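Local atomic coordinates of SUMO1 linked HERC2 ZZ domain (Small ubiquitin-related modifier 1,E3 ubiquitin-protein ligase HERC2) (Homo sapiens, PDB entry 6WW3), a protein that probably helps the HERC2 ubiquitin ligase recognise histone H3 and SUMO1 through a zinc-binding ZZ domain, here fused to a SUMO1 tail. Residues 38-41 against 42-46; 16-19 against 20-24. All coordinates share one frame; numbering follows the deposited sequence.

Contact 1: 38-41 against 42-46. With ZN (zinc ion), chain D; ZN (zinc ion), chain C.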
loop_
_atom_site.group_PDB
_atom_site.type_symbol
_atom_site.label_atom_id
_atom_site.label_comp_id
_atom_site.label_asym_id
_atom_site.label_seq_id
_atom_site.Cartn_x
_atom_site.Cartn_y
_atom_site.Cartn_z
ATOM N N GLU A 38 5.235 0.337 0.416
ATOM C CA GLU A 38 6.092 -0.732 -0.098
ATOM C C GLU A 38 7.018 -1.279 0.982
ATOM O O GLU A 38 7.199 -2.499 1.081
ATOM C CB GLU A 38 6.897 -0.266 -1.312
ATOM C CG GLU A 38 7.791 -1.370 -1.885
ATOM C CD GLU A 38 8.332 -1.058 -3.272
ATOM O OE1 GLU A 38 7.852 -0.100 -3.916
ATOM O OE2 GLU A 38 9.265 -1.757 -3.705
ATOM N N THR A 39 7.614 -0.404 1.798
ATOM C CA THR A 39 8.467 -0.890 2.880
ATOM C C THR A 39 7.686 -1.806 3.813
ATOM O O THR A 39 8.138 -2.904 4.141
ATOM C CB THR A 39 9.062 0.268 3.678
ATOM O OG1 THR A 39 9.854 1.096 2.819
ATOM C CG2 THR A 39 9.943 -0.292 4.790
ATOM N N CYS A 40 6.490 -1.375 4.233
ATOM C CA CYS A 40 5.664 -2.218 5.093
ATOM C C CYS A 40 5.283 -3.511 4.393
ATOM O O CYS A 40 5.263 -4.580 5.019
ATOM C CB CYS A 40 4.407 -1.466 5.522
ATOM S SG CYS A 40 4.714 -0.261 6.795
ATOM N N PHE A 41 4.966 -3.436 3.095
ATOM C CA PHE A 41 4.615 -4.646 2.363
ATOM C C PHE A 41 5.739 -5.666 2.409
ATOM O O PHE A 41 5.473 -6.869 2.434
ATOM C CB PHE A 41 4.266 -4.330 0.910
ATOM C CG PHE A 41 4.081 -5.562 0.062
ATOM C CD1 PHE A 41 3.022 -6.437 0.304
ATOM C CD2 PHE A 41 4.959 -5.850 -0.966
ATOM C CE1 PHE A 41 2.846 -7.580 -0.463
ATOM C CE2 PHE A 41 4.791 -6.995 -1.753
ATOM C CZ PHE A 41 3.739 -7.862 -1.498
ATOM N N LYS A 42 6.995 -5.205 2.398
ATOM C CA LYS A 42 8.155 -6.085 2.395
ATOM C C LYS A 42 8.564 -6.561 3.785
ATOM O O LYS A 42 9.382 -7.479 3.876
ATOM C CB LYS A 42 9.368 -5.380 1.768
ATOM C CG LYS A 42 9.281 -5.001 0.296
ATOM C CD LYS A 42 9.221 -6.177 -0.617
ATOM C CE LYS A 42 9.363 -5.699 -2.053
ATOM N NZ LYS A 42 9.039 -6.769 -3.044
ATOM N N THR A 43 8.064 -5.951 4.870
ATOM C CA THR A 43 8.635 -6.228 6.191
ATOM C C THR A 43 7.613 -6.595 7.259
ATOM O O THR A 43 7.963 -7.228 8.258
ATOM C CB THR A 43 9.458 -5.031 6.685
ATOM O OG1 THR A 43 8.612 -3.881 6.840
ATOM C CG2 THR A 43 10.564 -4.702 5.704
ATOM N N LYS A 44 6.375 -6.147 7.114
ATOM C CA LYS A 44 5.375 -6.414 8.135
ATOM C C LYS A 44 4.744 -7.777 7.930
ATOM O O LYS A 44 4.567 -8.242 6.802
ATOM C CB LYS A 44 4.280 -5.346 8.150
ATOM C CG LYS A 44 4.458 -4.227 9.171
ATOM C CD LYS A 44 5.675 -3.403 8.971
ATOM C CE LYS A 44 5.549 -2.116 9.752
ATOM N NZ LYS A 44 6.811 -1.338 9.653
ATOM N N LYS A 45 4.383 -8.407 9.044
ATOM C CA LYS A 45 3.685 -9.680 8.997
ATOM C C LYS A 45 2.205 -9.460 8.688
ATOM O O LYS A 45 1.587 -8.502 9.164
ATOM C CB LYS A 45 3.883 -10.415 10.324
ATOM N N HIS A 46 1.652 -10.339 7.856
ATOM C CA HIS A 46 0.260 -10.271 7.445
ATOM C C HIS A 46 -0.158 -11.690 7.111
ATOM O O HIS A 46 0.690 -12.524 6.789
ATOM C CB HIS A 46 0.069 -9.343 6.232
ATOM C CG HIS A 46 -1.343 -8.884 6.028
ATOM N ND1 HIS A 46 -1.883 -7.816 6.709
ATOM C CD2 HIS A 46 -2.326 -9.344 5.217
ATOM C CE1 HIS A 46 -3.134 -7.639 6.328
ATOM N NE2 HIS A 46 -3.431 -8.560 5.431
HETATM ZN ZN ZN D . -5.243 -8.842 4.403
HETATM ZN ZN ZN C . 3.985 1.630 5.832
HETATM O O HOH W 1 3.546 -8.306 4.093
#
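The C-terminal part of the short helix 38-43, in the HERC2 ZZ part of this engineered fusion, joins one zinc site to the other, and Cys40 meets Lys44 there through its carbonyl and its sulfur. The carbonyl O of Cys40 takes two backbone donors: Lys44 N lies at 2.8 Å, tilted 17° from the carbonyl plane, whereas Thr43 N stands well above that plane at 3.1 Å. This oxygen, gripped by two successive N-H groups, holds Thr43 and Lys44 together. With SG anti to the carbonyl carbon (chi1 -76°), the thiolate of Cys40 turns to the first zinc, 2.2 Å from SG, and Cys13, Cys16 and Cys37 complete the site. The Lys44 chain bends at chi2 and runs alongside this sulfur, its CE 3.6 Å from Cys40 SG, and the ammonium nearby would probably temper the thiolate charge. The hydroxyl of Thr43 turns back on the helix: OG1 donates to Thr39 O over 2.9 Å, reaching that oxygen from above the carbonyl plane. Two residues before Lys44, Lys42 N makes the same i to i+4 bond to Glu38 O, 3.0 Å. A water donates to both Phe41 O and Lys44 O, bridging helix and loop. Phe41 swings to another side, its ring stacking with Phe26 and meeting Phe52 edge-to-face. The chain then extends to His46, whose NE2 binds the second zinc at 2.1 Å with Cys28, Cys31 and His50. One helix carrying a ligand of the first site and leading into a ligand of the second is typical of the cross-braced ZZ zinc finger.

Contact 2: 16-19 against 20-24. With ZN (zinc ion), chain C.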
loop_
_atom_site.group_PDB
_atom_site.type_symbol
_atom_site.label_atom_id
_atom_site.label_comp_id
_atom_site.label_asym_id
_atom_site.label_seq_id
_atom_site.Cartn_x
_atom_site.Cartn_y
_atom_site.Cartn_z
ATOM N N CYS A 16 2.342 1.519 9.071
ATOM C CA CYS A 16 3.152 2.578 9.653
ATOM C C CYS A 16 2.432 3.915 9.731
ATOM O O CYS A 16 3.053 4.906 10.128
ATOM C CB CYS A 16 4.459 2.755 8.857
ATOM S SG CYS A 16 4.248 3.459 7.207
ATOM N N GLN A 17 1.155 3.967 9.343
ATOM C CA GLN A 17 0.325 5.169 9.369
ATOM C C GLN A 17 0.824 6.265 8.432
ATOM O O GLN A 17 0.400 7.416 8.566
ATOM C CB GLN A 17 0.193 5.742 10.789
ATOM C CG GLN A 17 -0.212 4.722 11.836
ATOM C CD GLN A 17 -1.369 3.851 11.398
ATOM O OE1 GLN A 17 -1.297 2.628 11.478
ATOM N NE2 GLN A 17 -2.444 4.476 10.930
ATOM N N MET A 18 1.686 5.934 7.466
ATOM C CA MET A 18 2.051 6.887 6.409
ATOM C C MET A 18 0.790 7.411 5.725
ATOM O O MET A 18 -0.116 6.635 5.412
ATOM C CB MET A 18 2.961 6.209 5.376
ATOM C CG MET A 18 3.288 7.043 4.134
ATOM S SD MET A 18 4.060 6.093 2.803
ATOM C CE MET A 18 5.608 5.614 3.557
ATOM N N PHE A 19 0.708 8.731 5.544
ATOM C CA PHE A 19 -0.465 9.344 4.910
ATOM C C PHE A 19 -0.155 10.679 4.237
ATOM O O PHE A 19 0.308 11.609 4.890
ATOM C CB PHE A 19 -1.583 9.569 5.926
ATOM C CG PHE A 19 -2.810 10.203 5.341
ATOM C CD1 PHE A 19 -3.763 9.430 4.698
ATOM C CD2 PHE A 19 -2.987 11.570 5.387
ATOM C CE1 PHE A 19 -4.890 10.016 4.148
ATOM C CE2 PHE A 19 -4.104 12.158 4.818
ATOM C CZ PHE A 19 -5.055 11.378 4.204
ATOM N N PRO A 20 -0.425 10.783 2.929
ATOM C CA PRO A 20 -0.894 9.700 2.060
ATOM C C PRO A 20 0.254 8.762 1.743
ATOM O O PRO A 20 1.408 9.177 1.938
ATOM C CB PRO A 20 -1.343 10.432 0.792
ATOM C CG PRO A 20 -0.403 11.618 0.735
ATOM C CD PRO A 20 -0.237 12.040 2.184
ATOM N N ILE A 21 -0.029 7.527 1.312
ATOM C CA ILE A 21 1.047 6.657 0.855
ATOM C C ILE A 21 1.753 7.329 -0.317
ATOM O O ILE A 21 1.109 7.800 -1.265
ATOM C CB ILE A 21 0.503 5.275 0.456
ATOM C CG1 ILE A 21 -0.107 4.555 1.668
ATOM C CG2 ILE A 21 1.620 4.407 -0.178
ATOM C CD1 ILE A 21 -0.439 3.113 1.416
ATOM N N ASN A 22 3.084 7.383 -0.257
ATOM C CA ASN A 22 3.865 7.737 -1.429
ATOM C C ASN A 22 4.591 6.491 -1.941
ATOM O O ASN A 22 4.864 5.564 -1.182
ATOM C CB ASN A 22 4.848 8.889 -1.142
ATOM C CG ASN A 22 5.946 8.510 -0.167
ATOM O OD1 ASN A 22 5.740 8.502 1.040
ATOM N ND2 ASN A 22 7.114 8.171 -0.692
ATOM N N GLY A 23 4.850 6.458 -3.246
ATOM C CA GLY A 23 5.359 5.269 -3.895
ATOM C C GLY A 23 4.245 4.326 -4.317
ATOM O O GLY A 23 3.085 4.720 -4.483
ATOM N N SER A 24 4.611 3.055 -4.509
ATOM C CA SER A 24 3.610 2.057 -4.864
ATOM C C SER A 24 2.759 1.707 -3.651
ATOM O O SER A 24 3.255 1.604 -2.525
ATOM C CB SER A 24 4.247 0.789 -5.436
ATOM O OG SER A 24 4.861 1.033 -6.692
HETATM ZN ZN ZN C . 3.985 1.630 5.832
#
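Met18 reaches forward along the chain in the HERC2 ZZ part of the fusion, and its thioether meets Asn22 at about a right angle. The sulfur SD accepts a weak hydrogen bond from Asn22 N, 3.5 Å away and nearly straight at 160°, and lies 3.4 Å from Asn22 OD1. Behind the sulfur, CG of Met18 rests 3.6 Å from Pro20 O, and SD also packs on Ile21, 4.2 Å from its CG2. The first two torsions are extended, CG anti to the backbone N (chi1 173°), and the bend comes only at chi3, which leaves CE 3.8 Å from Asn22 OD1. An alanine in place of Met18 removes the thioether and would probably leave Asn22 N without this weak acceptor and Ile21 CG2 with one apolar neighbour fewer. Between these partners the chain turns through a cis peptide bond before Pro20, and one face of the Phe19 ring lies over Pro20 CA. Farther out, Asn22 ND2 donates to the backbone O of Glu4 in the stretch matching the SUMO1 tail, a bond between the two fused parts, while Ile21 is pinned through its backbone to His8 and Val11, in strand 7-8 and the loop after it. At the other end, Met18 N gives a weak bond to SG of Cys16, the sulfur that binds zinc at 2.3 Å together with Cys13, Cys37 and Cys40. Such an N-H would be expected to ease the charge on the thiolate slightly. Two weak N-H to sulfur bonds, one to a metal-bound thiolate and one to a neutral thioether, thus supplement the apolar contacts.

How the contacts relate
Both contacts are local and lie at the surface, yet each has one buried residue among those that touch, Cys40 in contact 1 and Ile21 in contact 2. They share a metal site: the first zinc takes a cysteine from each, and Cys40 SG packs 3.7 Å from Cys16 CB. Only contact 1 also holds a ligand of the second zinc. Their chemistry follows their place in the fold. Contact 1, along a short helix, is built from backbone carbonyls, a threonine hydroxyl and a bridging water; contact 2, in a loop entering the short strand 21-22, depends on weak sulfur bonds, a cis-proline and apolar packing.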